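Local coordinates for protein vanadium-dependent haloperoxidase (Zobellia galactanivorans, PDB 4CIT) that probably oxidises iodide with hydrogen peroxide, using a bound vanadate ion in a largely helical fold, at residues W166-P179 / I202-L214. Sequence-based numbering, arbitrary orientation.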
loop_
_atom_site.group_PDB
_atom_site.type_symbol
_atom_site.label_atom_id
_atom_site.label_comp_id
_atom_site.label_asym_id
_atom_site.label_seq_id
_atom_site.Cartn_x
_atom_site.Cartn_y
_atom_site.Cartn_z
ATOM N N TRP A 166 -9.586 10.646 14.939
ATOM C CA TRP A 166 -9.089 9.292 15.194
ATOM C C TRP A 166 -7.710 9.129 14.531
ATOM O O TRP A 166 -6.788 8.572 15.199
ATOM C CB TRP A 166 -10.071 8.298 14.609
ATOM C CG TRP A 166 -9.613 6.893 14.526
ATOM C CD1 TRP A 166 -9.311 6.052 15.553
ATOM C CD2 TRP A 166 -9.636 6.137 13.354
ATOM N NE1 TRP A 166 -9.051 4.817 15.069
ATOM C CE2 TRP A 166 -9.240 4.823 13.708
ATOM C CE3 TRP A 166 -9.944 6.458 12.015
ATOM C CZ2 TRP A 166 -9.148 3.815 12.808
ATOM C CZ3 TRP A 166 -9.829 5.430 11.087
ATOM C CH2 TRP A 166 -9.503 4.090 11.527
ATOM N N MET A 167 -7.552 9.597 13.287
ATOM C CA MET A 167 -6.263 9.418 12.563
ATOM C C MET A 167 -5.146 10.175 13.287
ATOM O O MET A 167 -3.979 9.750 13.345
ATOM C CB MET A 167 -6.483 10.024 11.160
ATOM C CG MET A 167 -5.354 10.361 10.263
ATOM S SD MET A 167 -6.153 11.030 8.697
ATOM C CE MET A 167 -5.998 12.823 8.964
ATOM N N ASN A 168 -5.497 11.297 13.902
ATOM C CA ASN A 168 -4.539 12.086 14.618
ATOM C C ASN A 168 -4.124 11.539 15.991
ATOM O O ASN A 168 -3.308 12.182 16.668
ATOM C CB ASN A 168 -4.994 13.547 14.793
ATOM C CG ASN A 168 -4.936 14.346 13.471
ATOM O OD1 ASN A 168 -4.190 14.080 12.561
ATOM N ND2 ASN A 168 -5.772 15.316 13.382
ATOM N N LYS A 169 -4.670 10.397 16.410
ATOM C CA LYS A 169 -4.272 9.736 17.610
ATOM C C LYS A 169 -3.438 8.443 17.339
ATOM O O LYS A 169 -3.259 7.652 18.222
ATOM C CB LYS A 169 -5.524 9.375 18.395
ATOM C CG LYS A 169 -6.246 10.599 18.983
ATOM C CD LYS A 169 -7.522 10.106 19.632
ATOM C CE LYS A 169 -8.512 11.205 20.015
ATOM N NZ LYS A 169 -7.792 12.156 20.930
ATOM N N ASP A 170 -2.939 8.283 16.128
ATOM C CA ASP A 170 -2.289 7.040 15.717
ATOM C C ASP A 170 -0.751 7.030 15.900
ATOM O O ASP A 170 -0.068 6.111 15.492
ATOM C CB ASP A 170 -2.630 6.702 14.273
ATOM C CG ASP A 170 -1.846 7.485 13.240
ATOM O OD1 ASP A 170 -1.213 8.517 13.515
ATOM O OD2 ASP A 170 -1.943 7.048 12.059
ATOM N N ASN A 171 -0.214 8.041 16.536
ATOM C CA ASN A 171 1.232 8.132 16.812
ATOM C C ASN A 171 2.123 8.575 15.716
ATOM O O ASN A 171 3.351 8.754 15.907
ATOM C CB ASN A 171 1.796 6.879 17.486
ATOM C CG ASN A 171 2.891 7.214 18.529
ATOM O OD1 ASN A 171 2.768 8.173 19.302
ATOM N ND2 ASN A 171 3.855 6.349 18.654
ATOM N N TYR A 172 1.558 8.841 14.537
ATOM C CA TYR A 172 2.394 9.304 13.422
ATOM C C TYR A 172 3.030 10.645 13.804
ATOM O O TYR A 172 4.199 10.895 13.566
ATOM C CB TYR A 172 1.554 9.516 12.187
ATOM C CG TYR A 172 2.250 10.097 11.017
ATOM C CD1 TYR A 172 3.082 9.298 10.252
ATOM C CD2 TYR A 172 2.066 11.422 10.632
ATOM C CE1 TYR A 172 3.753 9.789 9.163
ATOM C CE2 TYR A 172 2.721 11.946 9.494
ATOM C CZ TYR A 172 3.611 11.126 8.806
ATOM O OH TYR A 172 4.305 11.542 7.712
ATOM N N ALA A 173 2.232 11.533 14.372
ATOM C CA ALA A 173 2.787 12.917 14.597
ATOM C C ALA A 173 3.976 12.789 15.550
ATOM O O ALA A 173 4.941 13.485 15.381
ATOM C CB ALA A 173 1.780 13.849 15.222
ATOM N N GLN A 174 3.848 11.986 16.564
ATOM C CA GLN A 174 4.856 11.837 17.602
ATOM C C GLN A 174 6.082 11.184 17.078
ATOM O O GLN A 174 7.166 11.492 17.543
ATOM C CB GLN A 174 4.352 11.044 18.786
ATOM C CG GLN A 174 3.353 11.827 19.612
ATOM C CD GLN A 174 1.949 11.838 19.065
ATOM O OE1 GLN A 174 1.619 11.256 18.012
ATOM N NE2 GLN A 174 1.114 12.615 19.734
ATOM N N THR A 175 5.949 10.248 16.131
ATOM C CA THR A 175 7.151 9.616 15.612
ATOM C C THR A 175 7.944 10.499 14.650
ATOM O O THR A 175 9.082 10.177 14.333
ATOM C CB THR A 175 6.819 8.278 14.875
ATOM O OG1 THR A 175 5.914 8.578 13.817
ATOM C CG2 THR A 175 6.344 7.215 15.800
ATOM N N ARG A 176 7.427 11.640 14.221
ATOM C CA ARG A 176 8.157 12.543 13.321
ATOM C C ARG A 176 9.458 13.092 13.931
ATOM O O ARG A 176 10.396 13.268 13.223
ATOM C CB ARG A 176 7.302 13.752 12.852
ATOM C CG ARG A 176 6.007 13.412 12.171
ATOM C CD ARG A 176 6.267 12.610 10.877
ATOM N NE ARG A 176 6.254 11.177 11.243
ATOM C CZ ARG A 176 6.837 10.184 10.576
ATOM N NH1 ARG A 176 7.475 10.441 9.447
ATOM N NH2 ARG A 176 6.769 8.919 11.062
ATOM N N THR A 177 9.476 13.283 15.239
ATOM C CA THR A 177 10.630 13.874 15.934
ATOM C C THR A 177 11.227 12.911 16.932
ATOM O O THR A 177 11.958 13.318 17.859
ATOM C CB THR A 177 10.210 15.149 16.666
ATOM O OG1 THR A 177 9.107 14.860 17.551
ATOM C CG2 THR A 177 9.789 16.185 15.668
ATOM N N MET A 178 11.005 11.613 16.727
ATOM C CA MET A 178 11.652 10.614 17.566
ATOM C C MET A 178 13.146 10.578 17.246
ATOM O O MET A 178 13.501 10.679 16.092
ATOM C CB MET A 178 11.010 9.253 17.374
ATOM C CG MET A 178 10.034 8.929 18.471
ATOM S SD MET A 178 9.165 7.348 18.232
ATOM C CE MET A 178 7.617 7.860 19.054
ATOM N N PRO A 179 14.030 10.501 18.274
ATOM C CA PRO A 179 15.474 10.459 17.972
ATOM C C PRO A 179 15.869 9.251 17.142
ATOM O O PRO A 179 15.300 8.148 17.287
ATOM C CB PRO A 179 16.135 10.370 19.351
ATOM C CG PRO A 179 15.100 9.709 20.218
ATOM C CD PRO A 179 13.759 10.186 19.694
ATOM N N ILE A 202 14.948 4.391 6.358
ATOM C CA ILE A 202 13.580 4.958 6.354
ATOM C C ILE A 202 12.746 4.426 7.464
ATOM O O ILE A 202 12.603 3.217 7.659
ATOM C CB ILE A 202 12.861 4.609 5.019
ATOM C CG1 ILE A 202 13.700 5.178 3.876
ATOM C CG2 ILE A 202 11.398 5.015 4.995
ATOM C CD1 ILE A 202 13.866 6.671 3.771
ATOM N N GLU A 203 12.094 5.341 8.175
ATOM C CA GLU A 203 11.012 4.979 9.132
ATOM C C GLU A 203 11.331 3.872 10.199
ATOM O O GLU A 203 10.612 2.941 10.366
ATOM C CB GLU A 203 9.637 4.761 8.457
ATOM C CG GLU A 203 9.087 5.950 7.697
ATOM C CD GLU A 203 8.733 7.169 8.576
ATOM O OE1 GLU A 203 8.534 7.076 9.840
ATOM O OE2 GLU A 203 8.581 8.264 8.007
ATOM N N PRO A 204 12.381 4.074 10.958
ATOM C CA PRO A 204 12.823 3.101 11.952
ATOM C C PRO A 204 11.757 2.782 12.964
ATOM O O PRO A 204 11.733 1.703 13.575
ATOM C CB PRO A 204 14.099 3.751 12.503
ATOM C CG PRO A 204 13.905 5.274 12.215
ATOM C CD PRO A 204 13.241 5.287 10.887
ATOM N N HIS A 205 10.915 3.784 13.238
ATOM C CA HIS A 205 9.816 3.648 14.181
ATOM C C HIS A 205 8.468 3.453 13.593
ATOM O O HIS A 205 7.475 3.711 14.274
ATOM C CB HIS A 205 9.791 4.907 15.153
ATOM C CG HIS A 205 11.114 5.103 15.840
ATOM N ND1 HIS A 205 11.612 4.171 16.723
ATOM C CD2 HIS A 205 12.072 6.052 15.700
ATOM C CE1 HIS A 205 12.798 4.582 17.163
ATOM N NE2 HIS A 205 13.081 5.731 16.586
ATOM N N TRP A 206 8.352 2.929 12.386
ATOM C CA TRP A 206 7.013 2.663 11.828
ATOM C C TRP A 206 6.287 1.642 12.665
ATOM O O TRP A 206 5.050 1.713 12.738
ATOM C CB TRP A 206 7.093 2.226 10.379
ATOM C CG TRP A 206 5.869 2.460 9.615
ATOM C CD1 TRP A 206 4.982 1.531 9.154
ATOM C CD2 TRP A 206 5.301 3.739 9.353
ATOM N NE1 TRP A 206 3.892 2.161 8.552
ATOM C CE2 TRP A 206 4.057 3.527 8.716
ATOM C CE3 TRP A 206 5.707 5.082 9.651
ATOM C CZ2 TRP A 206 3.265 4.590 8.300
ATOM C CZ3 TRP A 206 4.899 6.128 9.255
ATOM C CH2 TRP A 206 3.672 5.878 8.639
ATOM N N ASN A 207 7.008 0.762 13.418
ATOM C CA ASN A 207 6.365 -0.131 14.333
ATOM C C ASN A 207 5.677 0.496 15.521
ATOM O O ASN A 207 5.042 -0.222 16.301
ATOM C CB ASN A 207 7.277 -1.292 14.702
ATOM C CG ASN A 207 8.390 -0.903 15.554
ATOM O OD1 ASN A 207 8.661 0.308 15.746
ATOM N ND2 ASN A 207 9.120 -1.927 16.087
ATOM N N LYS A 208 5.819 1.810 15.664
ATOM C CA LYS A 208 5.142 2.531 16.757
ATOM C C LYS A 208 3.860 3.225 16.318
ATOM O O LYS A 208 3.217 3.872 17.146
ATOM C CB LYS A 208 6.082 3.553 17.353
ATOM C CG LYS A 208 7.335 2.958 17.892
ATOM C CD LYS A 208 7.139 2.075 19.051
ATOM C CE LYS A 208 8.505 1.565 19.583
ATOM N NZ LYS A 208 8.478 0.061 19.699
ATOM N N ILE A 209 3.466 3.047 15.066
ATOM C CA ILE A 209 2.182 3.590 14.544
ATOM C C ILE A 209 1.088 2.623 15.035
ATOM O O ILE A 209 1.258 1.406 15.057
ATOM C CB ILE A 209 2.228 3.602 12.997
ATOM C CG1 ILE A 209 3.408 4.491 12.475
ATOM C CG2 ILE A 209 0.853 4.081 12.501
ATOM C CD1 ILE A 209 3.275 5.938 12.871
ATOM N N ARG A 210 -0.065 3.149 15.417
ATOM C CA ARG A 210 -1.221 2.326 15.720
ATOM C C ARG A 210 -1.659 1.472 14.573
ATOM O O ARG A 210 -2.057 1.999 13.530
ATOM C CB ARG A 210 -2.368 3.246 16.112
ATOM C CG ARG A 210 -3.636 2.500 16.637
ATOM C CD ARG A 210 -4.796 3.413 16.821
ATOM N NE ARG A 210 -5.143 4.114 15.572
ATOM C CZ ARG A 210 -5.723 5.292 15.486
ATOM N NH1 ARG A 210 -6.085 5.962 16.554
ATOM N NH2 ARG A 210 -6.022 5.759 14.325
ATOM N N PRO A 211 -1.636 0.139 14.716
ATOM C CA PRO A 211 -2.199 -0.636 13.620
ATOM C C PRO A 211 -3.729 -0.541 13.530
ATOM O O PRO A 211 -4.418 -0.201 14.529
ATOM C CB PRO A 211 -1.807 -2.070 13.971
ATOM C CG PRO A 211 -1.038 -2.041 15.214
ATOM C CD PRO A 211 -1.198 -0.679 15.840
ATOM N N PHE A 212 -4.284 -0.727 12.349
ATOM C CA PHE A 212 -5.760 -0.768 12.201
ATOM C C PHE A 212 -6.437 -1.985 12.764
ATOM O O PHE A 212 -7.490 -1.878 13.407
ATOM C CB PHE A 212 -6.109 -0.663 10.699
ATOM C CG PHE A 212 -5.889 0.690 10.112
ATOM C CD1 PHE A 212 -6.756 1.755 10.386
ATOM C CD2 PHE A 212 -4.791 0.963 9.313
ATOM C CE1 PHE A 212 -6.550 2.993 9.785
ATOM C CE2 PHE A 212 -4.545 2.245 8.776
ATOM C CZ PHE A 212 -5.503 3.244 8.958
ATOM N N VAL A 213 -5.881 -3.175 12.495
ATOM C CA VAL A 213 -6.526 -4.478 12.811
ATOM C C VAL A 213 -5.663 -5.365 13.737
ATOM O O VAL A 213 -6.147 -6.184 14.570
ATOM C CB VAL A 213 -6.772 -5.274 11.483
ATOM C CG1 VAL A 213 -7.667 -6.445 11.716
ATOM C CG2 VAL A 213 -7.359 -4.402 10.367
ATOM N N LEU A 214 -4.340 -5.251 13.603
ATOM C CA LEU A 214 -3.430 -6.088 14.390
ATOM C C LEU A 214 -3.636 -5.821 15.852
ATOM O O LEU A 214 -3.964 -4.689 16.250
ATOM C CB LEU A 214 -1.981 -5.811 14.121
ATOM C CG LEU A 214 -1.534 -5.917 12.665
ATOM C CD1 LEU A 214 -0.058 -5.557 12.529
ATOM C CD2 LEU A 214 -1.871 -7.277 12.145
HETATM O O HOH W 1 -4.973 5.885 19.647
HETATM O O HOH W 2 -2.069 3.993 11.106
#
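Ile209 CD1 packs 3.5 Å from Tyr172 CA, and Tyr172 CD1 lies 3.8 Å from Trp206 CZ3, which sits near the plane of the Tyr172 ring. Within the mainly helical PAP2-superfamily fold, this apolar centre links the end of helix 146-167 and the short, weakly bonded helix 172-175 to the loop before helix 235-253. Toward one end, Trp166 CH2 reaches the rim of the Phe212 ring, 3.6 Å from CE1. Over one face of the indole lies the guanidinium of Arg210, nearly parallel at 15° in a cation-pi stack, while Asp170 CB covers the opposite face of that group. Arg210 NH1 and NH2 converge on Trp166 O; the indole NE1 donates to Asn92 O. Arg210 N bonds to Asp170 O, and beside it Asn171 ND2 donates to Lys208 O from above the carbonyl plane. Asp170 OD1 closes an Asx turn to Tyr172 N, and OD2 pairs with Arg64. At the other end, Met178 SD sits over the His205 ring. Bent at chi2 and chi3 (-62° and 91°), Arg176 lays its guanidinium over the CE1 corner of Tyr172, and its NE and NH2 bond to Tyr172 O and Thr175 OG1. That hold orients a nearly coplanar, end-on salt bridge to Glu203, whose side chain is about 12 Å from a bound vanadate ion: Arg176 NH2 lies 2.8 Å from Glu203 OE1, and Arg176 NH1, 2.8 Å from Glu203 OE2, meets that oxygen's syn lone pair.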